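Local structure of Rev protein (Borrelia burgdorferi, 5EQZ) at residues A[15-20]-A[58-63]; A[21-26]-A[66-71]; A[81-86]-A[129-134]; A[91-96]-A[122-127]. The protein is of unknown function but is a plasmid-encoded, all-helical Borrelia protein of the REV family, probably a lipoprotein in its natural full-length form. One frame throughout, in Å; residues are numbered along the deposited sequence. Where two conformers were deposited one is given.

Interaction 1: A[15-20]-A[58-63]; sequences EIDSLM and KEKLLN
Ile16 and Leu61 form the apolar part of this contact. The two side chains cross at about a right angle. Ile16 CD1 lies 3.7 Å from Leu61 CG, and CD2 of Leu61 also borders it. The other branch of Ile16, CG2, is anti to the backbone N and rests against Lys60, 3.9 Å from its CB. Met20 adds a van der Waals contact. Its chain bends at chi2 (67°) and again at chi3, and CE ends 3.7 Å from Asn63 CB, close to the Asn63 backbone carbonyl.

The polar part is one salt bridge. Lys60 NZ stands 3.0 Å from Asp17 OD1, and the hydrogen bond within it is weak. Lys60 CE is almost as near to that oxygen. The bridge lies at the margin of the apolar patch, where both residues are partly exposed.

The two segments run nearly parallel, with axes 9.9 Å apart at an angle of 18°. They belong to helix 10-24 and helix 55-88. Helix 32-48 completes the bundle here. Its Leu45 touches Ile16 and Leu19, and Leu49 in the loop beyond it touches both Ile16 and Leu61.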
# COMPACT_ATOMS: atom_id res chain seq x y z
N GLU A 15 7.52 21.82 -3.29
CA GLU A 15 7.98 20.44 -3.19
C GLU A 15 7.06 19.63 -2.30
O GLU A 15 6.64 18.52 -2.65
CB GLU A 15 9.41 20.38 -2.65
CG GLU A 15 10.46 21.01 -3.53
CD GLU A 15 11.86 20.80 -2.97
OE1 GLU A 15 12.24 21.47 -1.98
OE2 GLU A 15 12.58 19.93 -3.52
N ILE A 16 6.74 20.17 -1.13
CA ILE A 16 5.87 19.47 -0.19
C ILE A 16 4.49 19.26 -0.81
O ILE A 16 3.94 18.15 -0.74
CB ILE A 16 5.78 20.24 1.14
CG1 ILE A 16 7.16 20.34 1.79
CG2 ILE A 16 4.79 19.57 2.09
CD1 ILE A 16 7.20 21.32 2.93
N ASP A 17 3.93 20.30 -1.43
CA ASP A 17 2.59 20.21 -2.01
C ASP A 17 2.51 19.09 -3.04
O ASP A 17 1.55 18.31 -3.05
CB ASP A 17 2.20 21.52 -2.70
CG ASP A 17 1.93 22.66 -1.74
OD1 ASP A 17 1.81 22.45 -0.51
OD2 ASP A 17 1.82 23.78 -2.26
N SER A 18 3.49 19.04 -3.95
CA SER A 18 3.47 18.04 -5.01
C SER A 18 3.51 16.64 -4.43
O SER A 18 2.75 15.76 -4.85
CB SER A 18 4.65 18.27 -5.96
OG SER A 18 4.66 17.31 -7.00
N LEU A 19 4.40 16.41 -3.46
CA LEU A 19 4.46 15.10 -2.82
C LEU A 19 3.17 14.80 -2.06
O LEU A 19 2.70 13.65 -2.07
CB LEU A 19 5.68 15.04 -1.91
CG LEU A 19 6.08 13.69 -1.31
CD1 LEU A 19 6.12 12.61 -2.40
CD2 LEU A 19 7.45 13.83 -0.63
N MET A 20 2.57 15.82 -1.43
CA MET A 20 1.31 15.62 -0.73
C MET A 20 0.22 15.15 -1.70
O MET A 20 -0.55 14.22 -1.39
CB MET A 20 0.87 16.92 -0.03
CG MET A 20 -0.53 16.79 0.62
SD MET A 20 -0.59 15.65 2.03
CE MET A 20 -0.42 16.73 3.40
N LYS A 58 6.69 23.96 8.41
CA LYS A 58 6.71 22.84 9.36
C LYS A 58 5.35 22.16 9.44
O LYS A 58 5.26 20.93 9.49
CB LYS A 58 7.17 23.33 10.74
N GLU A 59 4.27 22.95 9.47
CA GLU A 59 2.94 22.36 9.50
C GLU A 59 2.66 21.56 8.24
O GLU A 59 2.07 20.46 8.30
CB GLU A 59 1.89 23.45 9.71
CG GLU A 59 0.49 23.03 9.31
CD GLU A 59 -0.58 23.74 10.09
OE1 GLU A 59 -1.72 23.22 10.14
OE2 GLU A 59 -0.29 24.82 10.65
N LYS A 60 3.09 22.07 7.07
CA LYS A 60 2.88 21.33 5.83
C LYS A 60 3.61 19.99 5.84
O LYS A 60 3.07 18.98 5.38
CB LYS A 60 3.33 22.17 4.63
CG LYS A 60 2.40 23.33 4.34
CD LYS A 60 3.00 24.34 3.37
CE LYS A 60 2.60 24.08 1.95
NZ LYS A 60 1.11 24.24 1.75
N LEU A 61 4.84 19.98 6.36
CA LEU A 61 5.59 18.73 6.48
C LEU A 61 4.91 17.76 7.44
O LEU A 61 4.86 16.55 7.18
CB LEU A 61 7.01 19.02 6.95
CG LEU A 61 8.04 19.32 5.88
CD1 LEU A 61 9.34 19.74 6.54
CD2 LEU A 61 8.24 18.10 5.00
N LEU A 62 4.39 18.27 8.55
CA LEU A 62 3.66 17.41 9.49
C LEU A 62 2.41 16.83 8.84
O LEU A 62 2.11 15.63 8.98
CB LEU A 62 3.31 18.20 10.75
CG LEU A 62 2.72 17.36 11.89
CD1 LEU A 62 3.71 16.28 12.31
CD2 LEU A 62 2.33 18.24 13.07
N ASN A 63 1.66 17.67 8.12
CA ASN A 63 0.49 17.15 7.41
C ASN A 63 0.89 16.08 6.40
O ASN A 63 0.19 15.07 6.25
CB ASN A 63 -0.25 18.30 6.73
CG ASN A 63 -0.90 19.24 7.73
OD1 ASN A 63 -1.12 18.88 8.89
ND2 ASN A 63 -1.21 20.46 7.29

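Interaction 2: A[21-26]-A[66-71]; sequences EDVLAL and NSFQDK
The C-terminal end of helix 10-24 packs here on helix 55-88, in a three-helix bundle that helix 32-48 completes. Val23, Leu26 and Phe68 make the buried side. Val23 CG1 is anti to the backbone N (chi1 164°) and rests on the Phe68 backbone, 3.6 Å from its CA. Leu26 follows in the turn after the helix. Its CD1 approaches the Phe68 ring obliquely, 4.1 Å from CD1, and also meets Lys71 CB. Tyr38 of helix 32-48 touches Leu26, and Ile42 of that helix touches Phe68.

Nearer the surface, Leu24 CD2 lies 3.8 Å from Ser67 OG. Lys71 reaches across to the backbone of Leu24 and Leu26. Its CG passes 3.5 Å from Val23 O, and the turn at chi2 (-64°) then puts CD near Leu26 O. The ammonium group bonds to two backbone carbonyls, which, near the C-terminal end of the helix, would probably stabilise its charge. Lys71 NZ reaches Leu26 O at 3.1 Å, nearly along the C=O axis. It meets Leu24 O at 3.2 Å from above the carbonyl plane, 48° out of it. A water joins the same pair, donating to Leu24 O and accepting from Lys71 NZ, at 2.8 Å from each.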
# COMPACT_ATOMS: atom_id res chain seq x y z
N GLU A 21 0.12 15.77 -2.87
CA GLU A 21 -0.92 15.38 -3.83
C GLU A 21 -0.73 13.94 -4.28
O GLU A 21 -1.71 13.20 -4.44
CB GLU A 21 -0.94 16.32 -5.04
CG GLU A 21 -1.25 17.81 -4.74
CD GLU A 21 -2.61 18.04 -4.10
OE1 GLU A 21 -3.44 17.11 -4.04
OE2 GLU A 21 -2.86 19.17 -3.61
N ASP A 22 0.53 13.52 -4.47
CA ASP A 22 0.81 12.13 -4.83
C ASP A 22 0.43 11.18 -3.69
O ASP A 22 -0.16 10.12 -3.93
CB ASP A 22 2.28 11.95 -5.20
CG ASP A 22 2.64 12.52 -6.56
OD1 ASP A 22 1.77 12.56 -7.45
OD2 ASP A 22 3.81 12.90 -6.74
N VAL A 23 0.78 11.55 -2.44
CA VAL A 23 0.45 10.72 -1.29
C VAL A 23 -1.05 10.58 -1.12
O VAL A 23 -1.57 9.49 -0.82
CB VAL A 23 1.12 11.29 -0.02
CG1 VAL A 23 0.50 10.72 1.27
CG2 VAL A 23 2.61 11.05 -0.06
N LEU A 24 -1.79 11.67 -1.35
CA LEU A 24 -3.24 11.61 -1.21
C LEU A 24 -3.90 10.73 -2.26
O LEU A 24 -5.05 10.32 -2.06
CB LEU A 24 -3.83 13.03 -1.28
CG LEU A 24 -3.50 13.94 -0.09
CD1 LEU A 24 -4.09 15.33 -0.34
CD2 LEU A 24 -4.00 13.35 1.23
N ALA A 25 -3.22 10.43 -3.36
CA ALA A 25 -3.73 9.55 -4.41
C ALA A 25 -3.42 8.07 -4.17
O ALA A 25 -3.89 7.22 -4.95
CB ALA A 25 -3.18 9.95 -5.78
N LEU A 26 -2.64 7.76 -3.14
CA LEU A 26 -2.41 6.38 -2.76
C LEU A 26 -3.74 5.71 -2.43
O LEU A 26 -4.61 6.30 -1.79
CB LEU A 26 -1.48 6.32 -1.54
CG LEU A 26 0.01 6.59 -1.76
CD1 LEU A 26 0.73 6.79 -0.42
CD2 LEU A 26 0.68 5.50 -2.58
N ASN A 66 1.57 12.89 8.31
CA ASN A 66 0.33 12.33 8.85
C ASN A 66 -0.48 11.65 7.76
O ASN A 66 -1.00 10.54 7.96
CB ASN A 66 -0.50 13.42 9.52
CG ASN A 66 0.11 13.91 10.83
OD1 ASN A 66 0.96 13.25 11.42
ND2 ASN A 66 -0.34 15.07 11.28
N SER A 67 -0.61 12.30 6.60
CA SER A 67 -1.40 11.71 5.51
C SER A 67 -0.77 10.42 5.02
O SER A 67 -1.48 9.45 4.73
CB SER A 67 -1.54 12.70 4.36
OG SER A 67 -2.43 13.75 4.72
N PHE A 68 0.56 10.39 4.92
CA PHE A 68 1.21 9.15 4.47
C PHE A 68 0.97 8.02 5.46
O PHE A 68 0.63 6.90 5.07
CB PHE A 68 2.70 9.35 4.28
CG PHE A 68 3.40 8.08 3.88
CD1 PHE A 68 3.38 7.67 2.55
CD2 PHE A 68 4.02 7.28 4.82
CE1 PHE A 68 3.98 6.47 2.17
CE2 PHE A 68 4.63 6.08 4.44
CZ PHE A 68 4.61 5.68 3.11
N GLN A 69 1.15 8.29 6.76
CA GLN A 69 0.92 7.24 7.74
C GLN A 69 -0.51 6.73 7.69
O GLN A 69 -0.76 5.54 7.91
CB GLN A 69 1.29 7.75 9.14
CG GLN A 69 2.80 7.87 9.36
CD GLN A 69 3.55 6.55 9.19
OE1 GLN A 69 3.09 5.48 9.62
NE2 GLN A 69 4.72 6.61 8.55
N ASP A 70 -1.47 7.61 7.37
CA ASP A 70 -2.86 7.14 7.30
C ASP A 70 -3.09 6.31 6.05
O ASP A 70 -3.84 5.32 6.09
CB ASP A 70 -3.81 8.33 7.34
CG ASP A 70 -3.80 9.03 8.68
OD1 ASP A 70 -3.40 8.42 9.71
OD2 ASP A 70 -4.21 10.20 8.71
N LYS A 71 -2.47 6.68 4.93
CA LYS A 71 -2.53 5.84 3.73
C LYS A 71 -1.84 4.50 3.98
O LYS A 71 -2.32 3.45 3.54
CB LYS A 71 -1.90 6.55 2.54
CG LYS A 71 -2.70 7.75 2.06
CD LYS A 71 -4.07 7.34 1.53
CE LYS A 71 -4.96 8.56 1.27
NZ LYS A 71 -5.95 8.29 0.20
O HOH W 1 -6.90 10.94 -0.04

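Interaction 3: A[81-86]-A[129-134]; sequences AAKNTI and NAVEQI
Ile86 points its CD1 into the opposite helix, where it lies 3.8 Å from Ala130 CB and 4.0 Å from Ile134 CD1. The two isoleucines reach toward each other tip to tip. In both, CG1 is anti to the carbonyl carbon (chi1 -69° in Ile86), and CG2 is anti to the backbone N. Ile86 CG2 touches Val131 CG2 at 4.2 Å. Ile134 CG2 touches Lys83 CB at 3.9 Å. One turn back along helix 55-88, Ala82 CB meets Ile134 CD1. The small methyls of Ala82 and Ala130 thus border the two isoleucine tips.

Lys83 takes part through its aliphatic chain. CG is anti to the backbone N and passes 4.3 Å from Val131 CG2. Its ammonium group goes on to a salt bridge with Asp135, just beyond the segment. The contact between the segments themselves is wholly apolar.

Ile101 of helix 95-107 touches both Ile86 and Ala130, and Val112 of the following loop also touches Ala130. Helix 95-107 and the loop after it therefore cover part of this buried seam. The segments run antiparallel, at 159° between their directions, and their axes come within 9.8 Å. The seam joins helix 55-88 to the C-terminal helix 122-142. An apolar seam between antiparallel helices, closed by a third, is characteristic of a helical bundle.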
# COMPACT_ATOMS: atom_id res chain seq x y z
N ALA A 81 -6.51 -7.97 5.84
CA ALA A 81 -7.91 -8.37 5.67
C ALA A 81 -8.06 -9.33 4.49
O ALA A 81 -8.71 -10.39 4.59
CB ALA A 81 -8.78 -7.13 5.49
N ALA A 82 -7.47 -8.98 3.34
CA ALA A 82 -7.52 -9.87 2.19
C ALA A 82 -6.86 -11.21 2.50
O ALA A 82 -7.37 -12.28 2.10
CB ALA A 82 -6.84 -9.21 0.98
N LYS A 83 -5.74 -11.18 3.23
CA LYS A 83 -5.05 -12.42 3.60
C LYS A 83 -5.94 -13.30 4.45
O LYS A 83 -6.08 -14.51 4.20
CB LYS A 83 -3.76 -12.08 4.36
CG LYS A 83 -3.08 -13.31 4.99
CD LYS A 83 -1.97 -12.88 5.94
CE LYS A 83 -1.34 -14.08 6.62
NZ LYS A 83 0.15 -14.00 6.62
N ASN A 84 -6.55 -12.71 5.48
CA ASN A 84 -7.42 -13.48 6.37
C ASN A 84 -8.58 -14.10 5.60
O ASN A 84 -8.84 -15.31 5.72
CB ASN A 84 -7.92 -12.56 7.48
CG ASN A 84 -8.78 -13.29 8.47
OD1 ASN A 84 -8.28 -14.07 9.28
ND2 ASN A 84 -10.08 -13.04 8.42
N THR A 85 -9.28 -13.29 4.80
CA THR A 85 -10.38 -13.79 3.99
C THR A 85 -9.96 -14.95 3.10
O THR A 85 -10.62 -15.99 3.06
CB THR A 85 -10.96 -12.66 3.14
OG1 THR A 85 -11.47 -11.64 4.00
CG2 THR A 85 -12.07 -13.19 2.24
N ILE A 86 -8.86 -14.78 2.36
CA ILE A 86 -8.42 -15.84 1.45
C ILE A 86 -8.11 -17.11 2.22
O ILE A 86 -8.51 -18.21 1.82
CB ILE A 86 -7.19 -15.38 0.64
CG1 ILE A 86 -7.59 -14.28 -0.36
CG2 ILE A 86 -6.51 -16.55 -0.04
CD1 ILE A 86 -6.40 -13.61 -1.03
N ASN A 129 -0.44 -19.04 -3.26
CA ASN A 129 0.25 -18.01 -4.03
C ASN A 129 -0.16 -16.62 -3.54
O ASN A 129 0.69 -15.76 -3.28
CB ASN A 129 -0.05 -18.19 -5.52
CG ASN A 129 0.70 -17.19 -6.40
OD1 ASN A 129 1.62 -16.51 -5.95
ND2 ASN A 129 0.31 -17.11 -7.66
N ALA A 130 -1.47 -16.40 -3.38
CA ALA A 130 -1.97 -15.09 -2.96
C ALA A 130 -1.42 -14.70 -1.59
O ALA A 130 -0.99 -13.56 -1.39
CB ALA A 130 -3.50 -15.10 -2.95
N VAL A 131 -1.40 -15.65 -0.65
CA VAL A 131 -0.93 -15.32 0.70
C VAL A 131 0.57 -15.05 0.69
O VAL A 131 1.06 -14.18 1.41
CB VAL A 131 -1.31 -16.43 1.69
CG1 VAL A 131 -0.50 -16.30 2.98
CG2 VAL A 131 -2.80 -16.36 2.00
N GLU A 132 1.33 -15.79 -0.13
CA GLU A 132 2.77 -15.57 -0.18
C GLU A 132 3.09 -14.19 -0.75
O GLU A 132 3.99 -13.50 -0.24
CB GLU A 132 3.45 -16.68 -1.00
N GLN A 133 2.34 -13.75 -1.76
CA GLN A 133 2.55 -12.41 -2.31
C GLN A 133 2.12 -11.33 -1.33
O GLN A 133 2.81 -10.31 -1.17
CB GLN A 133 1.80 -12.26 -3.63
CG GLN A 133 2.39 -13.03 -4.77
CD GLN A 133 1.89 -12.51 -6.09
OE1 GLN A 133 2.12 -11.36 -6.44
NE2 GLN A 133 1.17 -13.35 -6.83
N ILE A 134 0.97 -11.51 -0.67
CA ILE A 134 0.50 -10.52 0.29
C ILE A 134 1.49 -10.39 1.44
O ILE A 134 1.75 -9.28 1.94
CB ILE A 134 -0.91 -10.90 0.78
CG1 ILE A 134 -1.94 -10.66 -0.33
CG2 ILE A 134 -1.29 -10.13 2.05
CD1 ILE A 134 -3.32 -11.23 -0.02

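Interaction 4: A[91-96]-A[122-127]; sequences DKDQDI and NGDKMS
Lys92 and Asp93 lean on the first turn of helix 122-142 in different ways. Lys92 lies over it with its aliphatic chain. CB packs against the backbone at Gly123 and Asp124, and the extended chain carries CD to 3.4 Å from Asp124 OD1. The Lys92 and Asp124 side chains cross at about a right angle. Further out, Lys92 CE comes 3.1 Å from Ser127 OG, which is anti to its backbone N (chi1 -165°), a torsion that turns it toward the lysine chain. The ammonium group is not bonded to either residue. Lys92 NZ bonds to Glu87 O and stays 4.7 Å from Asp124 OD1, where a modest attraction is likely.

Asp93 brings its carboxylate to the helix N-terminus. Gly123 N donates to Asp93 OD2 at 2.7 Å, with an N-H...O angle of 165°. The donor stands above the carboxylate plane, 38° out of it. The charge near this helix end would be favourable to the helix dipole, though Asp93 OD1 and Asp124 OD2, 4.4 Å apart, probably repel somewhat.

Gly123 lets the backbones come close. Its CA makes a C-H...O contact with Lys92 O at 3.2 Å. Lys92 O and Asp93 N occupy the side of Gly123 on which a CB would lie.

Asp91 to Gln94 form a type I beta turn, and Gln94 occupies the N-cap position of helix 95-107. The contact thus joins the turn after helix 55-88 to the start of helix 122-142. Met126, one turn on, packs against Ile101 and Trp102 of helix 95-107.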
# COMPACT_ATOMS: atom_id res chain seq x y z
N ASP A 91 -14.21 -24.25 0.70
CA ASP A 91 -14.19 -25.14 -0.46
C ASP A 91 -13.45 -24.43 -1.60
O ASP A 91 -14.03 -23.99 -2.58
CB ASP A 91 -15.61 -25.53 -0.86
CG ASP A 91 -16.34 -26.28 0.24
OD1 ASP A 91 -15.74 -27.20 0.84
OD2 ASP A 91 -17.52 -25.95 0.49
N LYS A 92 -12.13 -24.34 -1.43
CA LYS A 92 -11.33 -23.44 -2.27
C LYS A 92 -11.29 -23.88 -3.73
O LYS A 92 -10.96 -23.05 -4.59
CB LYS A 92 -9.90 -23.34 -1.72
CG LYS A 92 -9.77 -22.60 -0.39
CD LYS A 92 -8.31 -22.41 -0.04
CE LYS A 92 -8.10 -21.42 1.11
NZ LYS A 92 -8.88 -21.76 2.33
N ASP A 93 -11.61 -25.13 -4.04
CA ASP A 93 -11.56 -25.52 -5.44
C ASP A 93 -12.86 -25.24 -6.18
O ASP A 93 -12.89 -25.41 -7.40
CB ASP A 93 -11.17 -26.99 -5.58
CG ASP A 93 -9.80 -27.27 -5.00
OD1 ASP A 93 -9.74 -27.88 -3.91
OD2 ASP A 93 -8.80 -26.84 -5.61
N GLN A 94 -13.91 -24.80 -5.50
CA GLN A 94 -15.11 -24.39 -6.21
C GLN A 94 -14.83 -23.18 -7.08
O GLN A 94 -14.04 -22.29 -6.71
CB GLN A 94 -16.24 -24.06 -5.23
CG GLN A 94 -16.64 -25.21 -4.31
CD GLN A 94 -17.09 -26.45 -5.07
OE1 GLN A 94 -18.13 -26.44 -5.73
NE2 GLN A 94 -16.32 -27.53 -4.98
N ASP A 95 -15.50 -23.13 -8.24
CA ASP A 95 -15.39 -21.97 -9.13
C ASP A 95 -15.56 -20.67 -8.37
O ASP A 95 -14.77 -19.73 -8.53
CB ASP A 95 -16.44 -22.05 -10.25
CG ASP A 95 -16.06 -23.00 -11.37
OD1 ASP A 95 -15.00 -23.67 -11.27
OD2 ASP A 95 -16.83 -23.08 -12.36
N ILE A 96 -16.60 -20.59 -7.53
CA ILE A 96 -16.88 -19.35 -6.81
C ILE A 96 -15.73 -18.99 -5.87
O ILE A 96 -15.35 -17.82 -5.74
CB ILE A 96 -18.22 -19.47 -6.04
CG1 ILE A 96 -19.36 -19.74 -7.02
CG2 ILE A 96 -18.50 -18.21 -5.25
CD1 ILE A 96 -20.68 -20.11 -6.34
N ASN A 122 -6.30 -26.76 -7.30
CA ASN A 122 -6.05 -25.46 -7.88
C ASN A 122 -6.45 -24.33 -6.93
O ASN A 122 -5.87 -23.24 -6.99
CB ASN A 122 -6.78 -25.32 -9.22
CG ASN A 122 -5.92 -25.75 -10.40
OD1 ASN A 122 -4.79 -26.19 -10.22
ND2 ASN A 122 -6.46 -25.63 -11.60
N GLY A 123 -7.43 -24.57 -6.06
CA GLY A 123 -7.85 -23.53 -5.14
C GLY A 123 -6.85 -23.29 -4.03
O GLY A 123 -6.44 -22.15 -3.79
N ASP A 124 -6.46 -24.37 -3.33
CA ASP A 124 -5.43 -24.25 -2.30
C ASP A 124 -4.13 -23.71 -2.88
O ASP A 124 -3.36 -23.07 -2.17
CB ASP A 124 -5.16 -25.61 -1.64
CG ASP A 124 -6.20 -25.97 -0.59
OD1 ASP A 124 -6.40 -25.19 0.36
OD2 ASP A 124 -6.79 -27.07 -0.70
N LYS A 125 -3.87 -23.98 -4.16
CA LYS A 125 -2.67 -23.46 -4.78
C LYS A 125 -2.79 -21.97 -5.06
O LYS A 125 -1.83 -21.21 -4.84
CB LYS A 125 -2.38 -24.24 -6.06
CG LYS A 125 -1.57 -23.51 -7.09
CD LYS A 125 -1.15 -24.49 -8.18
CE LYS A 125 0.00 -23.95 -9.00
NZ LYS A 125 1.31 -24.31 -8.40
N MET A 126 -3.94 -21.53 -5.57
CA MET A 126 -4.17 -20.09 -5.69
C MET A 126 -4.11 -19.41 -4.33
O MET A 126 -3.51 -18.33 -4.20
CB MET A 126 -5.53 -19.81 -6.35
CG MET A 126 -5.60 -20.05 -7.84
SD MET A 126 -7.33 -19.79 -8.29
CE MET A 126 -7.39 -18.02 -8.29
N SER A 127 -4.73 -20.01 -3.32
CA SER A 127 -4.67 -19.45 -1.97
C SER A 127 -3.23 -19.26 -1.52
O SER A 127 -2.84 -18.17 -1.08
CB SER A 127 -5.43 -20.37 -1.01
OG SER A 127 -5.69 -19.70 0.20

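In the fold
Helix 55-88 carries a segment of interactions 1, 2 and 3; interaction 4 lies just beyond its end. Interactions 1 and 2 are consecutive steps of its packing with helix 10-24. Their centres are about 11 Å apart, and they touch where Met20 SD lies 3.8 Å from Ser67 OG. Interactions 3 and 4 lie on the other side of the chain's centre, about 13 Å apart between centres. They also touch, with Ile86 CG2 3.3 Å from Ser127 OG. Interaction 4 is nested in the loop that interaction 3 closes. Between the two pairs, the centres of interactions 2 and 3 are about 23 Å apart, and those of interactions 1 and 4 about 45 Å. Two bundles thus share one long helix.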